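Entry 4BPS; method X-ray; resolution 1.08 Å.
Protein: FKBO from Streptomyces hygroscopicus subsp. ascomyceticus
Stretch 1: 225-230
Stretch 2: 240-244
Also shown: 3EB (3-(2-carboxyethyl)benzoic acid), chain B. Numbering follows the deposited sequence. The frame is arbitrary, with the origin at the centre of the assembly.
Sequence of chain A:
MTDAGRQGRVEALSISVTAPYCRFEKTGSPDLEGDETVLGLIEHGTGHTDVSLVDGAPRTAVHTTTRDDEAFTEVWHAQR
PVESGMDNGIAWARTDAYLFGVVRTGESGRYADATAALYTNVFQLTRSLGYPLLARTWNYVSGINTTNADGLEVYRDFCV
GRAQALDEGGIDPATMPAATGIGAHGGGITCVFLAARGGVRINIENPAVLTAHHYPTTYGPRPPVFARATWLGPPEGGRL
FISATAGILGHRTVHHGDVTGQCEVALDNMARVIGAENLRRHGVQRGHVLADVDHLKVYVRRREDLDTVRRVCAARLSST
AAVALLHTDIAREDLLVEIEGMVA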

ATOM      1  N   VAL A 225       0.732  -4.872 -11.504  1.00  5.25           N
ATOM      2  CA  VAL A 225       1.667  -5.870 -10.996  1.00  5.39           C
ATOM      3  C   VAL A 225       1.813  -5.658  -9.510  1.00  5.09           C
ATOM      4  O   VAL A 225       2.054  -4.537  -9.069  1.00  5.43           O
ATOM      5  CB  VAL A 225       3.025  -5.795 -11.728  1.00  6.41           C
ATOM      6  CG1 VAL A 225       3.649  -4.380 -11.669  1.00  6.87           C
ATOM      7  CG2 VAL A 225       3.996  -6.820 -11.190  1.00  6.26           C
ATOM      8  N   PHE A 226       1.609  -6.730  -8.751  1.00  4.92           N
ATOM      9  CA  PHE A 226       1.703  -6.719  -7.284  1.00  5.15           C
ATOM     10  C   PHE A 226       1.335  -8.093  -6.743  1.00  4.89           C
ATOM     11  O   PHE A 226       0.540  -8.816  -7.359  1.00  5.46           O
ATOM     12  CB  PHE A 226       0.816  -5.637  -6.607  1.00  5.66           C
ATOM     13  CG  PHE A 226      -0.655  -5.737  -6.920  1.00  5.11           C
ATOM     14  CD1 PHE A 226      -1.212  -5.080  -8.016  1.00  5.42           C
ATOM     15  CD2 PHE A 226      -1.498  -6.469  -6.103  1.00  5.59           C
ATOM     16  CE1 PHE A 226      -2.554  -5.163  -8.288  1.00  6.03           C
ATOM     17  CE2 PHE A 226      -2.848  -6.560  -6.373  1.00  6.70           C
ATOM     18  CZ  PHE A 226      -3.375  -5.924  -7.475  1.00  6.31           C
ATOM     19  N   ALA A 227       1.855  -8.404  -5.559  1.00  5.38           N
ATOM     20  CA  ALA A 227       1.479  -9.616  -4.840  1.00  5.38           C
ATOM     21  C   ALA A 227       0.241  -9.350  -3.998  1.00  5.16           C
ATOM     22  O   ALA A 227      -0.064  -8.199  -3.697  1.00  5.36           O
ATOM     23  CB  ALA A 227       2.615 -10.056  -3.940  1.00  6.34           C
ATOM     24  N   ARG A 228      -0.448 -10.404  -3.559  1.00  4.94           N
ATOM     25  CA  ARG A 228      -1.664 -10.223  -2.746  1.00  5.38           C
ATOM     26  C   ARG A 228      -1.337 -10.034  -1.245  1.00  4.67           C
ATOM     27  O   ARG A 228      -2.145  -9.463  -0.489  1.00  4.94           O
ATOM     28  CB  ARG A 228      -2.654 -11.377  -2.985  1.00  5.39           C
ATOM     29  CG  ARG A 228      -3.037 -11.505  -4.450  1.00  5.72           C
ATOM     30  CD  ARG A 228      -3.811 -10.298  -4.938  1.00  5.27           C
ATOM     31  NE  ARG A 228      -3.952 -10.325  -6.391  1.00  4.96           N
ATOM     32  CZ  ARG A 228      -4.794  -9.538  -7.054  1.00  4.92           C
ATOM     33  NH1 ARG A 228      -5.570  -8.680  -6.406  1.00  5.19           N
ATOM     34  NH2 ARG A 228      -4.861  -9.627  -8.379  1.00  5.17           N
ATOM     35  N   ALA A 229      -0.152 -10.472  -0.819  1.00  5.07           N
ATOM     36  CA  ALA A 229       0.384 -10.205   0.538  1.00  5.23           C
ATOM     37  C   ALA A 229       1.889 -10.479   0.466  1.00  5.00           C
ATOM     38  O   ALA A 229       2.360 -11.098  -0.511  1.00  5.16           O
ATOM     39  CB  ALA A 229      -0.284 -11.103   1.568  1.00  6.20           C
ATOM     40  N   THR A 230       2.634 -10.034   1.478  1.00  5.40           N
ATOM     41  CA  THR A 230       4.049 -10.322   1.571  1.00  5.15           C
ATOM     42  C   THR A 230       4.382 -10.644   3.016  1.00  5.01           C
ATOM     43  O   THR A 230       4.000  -9.891   3.924  1.00  5.46           O
ATOM     44  CB  THR A 230       4.896  -9.104   1.125  1.00  5.52           C
ATOM     45  OG1 THR A 230       4.614  -8.843  -0.263  1.00  5.57           O
ATOM     46  CG2 THR A 230       6.392  -9.338   1.312  1.00  5.65           C
TER
HETATM   47  C   3EB B1345      -7.245  -5.524  -7.811  1.00  5.35           C
HETATM   48  O   3EB B1345      -6.789  -5.485  -8.958  1.00  5.73           O
HETATM   49  CA  3EB B1345      -7.854  -4.317  -7.153  1.00  5.53           C
HETATM   50  OAB 3EB B1345      -2.400  -1.244  -8.913  1.00  5.47           O
HETATM   51  OAD 3EB B1345      -1.131  -1.307  -7.094  1.00  5.49           O
HETATM   52  CAE 3EB B1345      -5.333  -3.624  -5.590  1.00  5.28           C
HETATM   53  CAF 3EB B1345      -4.055  -3.534  -5.050  1.00  4.97           C
HETATM   54  CAG 3EB B1345      -5.631  -3.015  -6.809  1.00  4.77           C
HETATM   55  CAH 3EB B1345      -3.063  -2.828  -5.709  1.00  5.00           C
HETATM   56  CAL 3EB B1345      -2.242  -1.531  -7.709  1.00  5.09           C
HETATM   57  CAM 3EB B1345      -4.613  -2.325  -7.470  1.00  4.86           C
HETATM   58  CAN 3EB B1345      -3.325  -2.240  -6.942  1.00  5.07           C
HETATM   59  OXT 3EB B1345      -7.285  -6.613  -7.121  1.00  5.69           O
HETATM   60  C2  3EB B1345      -7.029  -3.038  -7.406  1.00  5.40           C
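Stretch 2, residues 240-244: LFISA

Stretch 2 is extended along its whole length, a strand from Leu240 to Ala244 that begins before the stretch and runs on beyond it. Stretch 1 joins it as a strand only at Ala229 and Thr230; the residues before these are loop or turn, and Arg228, with phi/psi of -84/-21°, departs from the extended conformation just ahead of the pairing. The two run antiparallel, as the register demonstrates: residue numbers rise on one side as they fall on the other, with CA atoms of Arg228 and Ser243 5.3 Å apart, those of Ala229 and Ile242 4.3 Å, and those of Thr230 and Phe241 5.2 Å.

The alternation of wide and narrow spacings matches the hydrogen bonding. Thr230 and Phe241 form a hydrogen-bonded pair, Thr230 N giving to Phe241 O at 2.8 Å and Phe241 N to Thr230 O at 2.8 Å, with N-H...O angles of 155° and 161°. Ala229 and Ile242 form the non-hydrogen-bonded pair, close enough for Ala229 CA to lie 3.1 Å from Phe241 O; the angle of 121° at the hydrogen makes this a bent CA-H...O contact. Leu240 CA approaches Thr230 O at 3.5 Å with a straighter 142°. Beyond the bridges, Ser243 N donates to Arg228 O at 3.1 Å and 159°, extending the backbone contact into the loop.

Ser243 carries that attachment one residue further. Its CA-to-CB bond points toward stretch 1, and with chi1 in the m well (-68°) its OG donates to Ala227 O at 2.6 Å, a short bond from side chain to backbone.

The side chains of Ala229 and Ile242 share one face of the sheet, those of Thr230 and Phe241 the other. On the first face, the small Ala229 packs its CB 4.1 Å from Ile242 CA and 4.2 Å from Leu240 CD1; the CA-to-CB bond of Leu240 points sideways, but the end of its side chain comes nearer.

Arg228 points its CA-to-CB bond away from stretch 2, yet water 1 links the two, accepting from Arg228 NH1 at 3.1 Å and donating to Ala244 O at 2.8 Å. The same NH1 donates to OXT of 3EB at 2.8 Å and 154°, so OXT lies at the guanidinium edge. The ligand also touches both stretches: its CAN sits over one face of the Phe226 ring, 3.3 Å from Phe226 CE1, and its CAF is 3.4 Å from Ala244 O.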

ATOM      1  N   LEU A 240       3.235  -9.873   8.258  1.00  5.43           N
ATOM      2  CA  LEU A 240       2.455 -10.193   7.067  1.00  5.55           C
ATOM      3  C   LEU A 240       1.728  -8.936   6.598  1.00  5.60           C
ATOM      4  O   LEU A 240       0.809  -8.469   7.252  1.00  7.02           O
ATOM      5  CB  LEU A 240       1.468 -11.304   7.399  1.00  6.71           C
ATOM      6  CG  LEU A 240       0.633 -11.851   6.239  1.00  8.39           C
ATOM      7  CD1 LEU A 240       1.501 -12.391   5.114  1.00  8.75           C
ATOM      8  CD2 LEU A 240      -0.261 -12.962   6.809  1.00  9.83           C
ATOM      9  N   PHE A 241       2.173  -8.369   5.479  1.00  5.24           N
ATOM     10  CA  PHE A 241       1.544  -7.180   4.909  1.00  5.36           C
ATOM     11  C   PHE A 241       0.525  -7.614   3.860  1.00  5.35           C
ATOM     12  O   PHE A 241       0.879  -8.350   2.927  1.00  6.10           O
ATOM     13  CB  PHE A 241       2.600  -6.307   4.230  1.00  6.02           C
ATOM     14  CG  PHE A 241       3.683  -5.833   5.166  1.00  6.83           C
ATOM     15  CD1 PHE A 241       3.375  -5.068   6.278  1.00  9.26           C
ATOM     16  CD2 PHE A 241       5.009  -6.163   4.953  1.00  8.40           C
ATOM     17  CE1 PHE A 241       4.378  -4.629   7.153  1.00 10.81           C
ATOM     18  CE2 PHE A 241       6.022  -5.728   5.817  1.00  9.10           C
ATOM     19  CZ  PHE A 241       5.705  -4.942   6.899  1.00  9.27           C
ATOM     20  N   ILE A 242      -0.731  -7.182   4.008  1.00  5.08           N
ATOM     21  CA  ILE A 242      -1.787  -7.578   3.089  1.00  5.21           C
ATOM     22  C   ILE A 242      -2.061  -6.402   2.149  1.00  4.92           C
ATOM     23  O   ILE A 242      -2.231  -5.264   2.600  1.00  5.17           O
ATOM     24  CB  ILE A 242      -3.058  -7.980   3.840  1.00  5.94           C
ATOM     25  CG1 ILE A 242      -2.761  -9.024   4.934  1.00  6.79           C
ATOM     26  CG2 ILE A 242      -4.094  -8.512   2.840  1.00  6.58           C
ATOM     27  CD1 ILE A 242      -3.779  -9.032   6.038  1.00  8.33           C
ATOM     28  N   SER A 243      -2.102  -6.679   0.854  1.00  4.72           N
ATOM     29  CA  SER A 243      -2.421  -5.653  -0.146  1.00  4.96           C
ATOM     30  C   SER A 243      -3.796  -5.064   0.086  1.00  4.70           C
ATOM     31  O   SER A 243      -4.645  -5.680   0.743  1.00  4.95           O
ATOM     32  CB  SER A 243      -2.391  -6.280  -1.530  1.00  4.92           C
ATOM     33  OG  SER A 243      -1.057  -6.624  -1.833  1.00  4.93           O
ATOM     34  N   ALA A 244      -4.040  -3.892  -0.508  1.00  4.86           N
ATOM     35  CA  ALA A 244      -5.420  -3.449  -0.672  1.00  5.29           C
ATOM     36  C   ALA A 244      -6.161  -4.562  -1.408  1.00  4.56           C
ATOM     37  O   ALA A 244      -5.694  -5.047  -2.450  1.00  4.90           O
ATOM     38  CB  ALA A 244      -5.462  -2.166  -1.455  1.00  5.74           C
TER
HETATM   39  O   HOH W   1      -5.353  -7.556  -3.564  1.00  5.98           O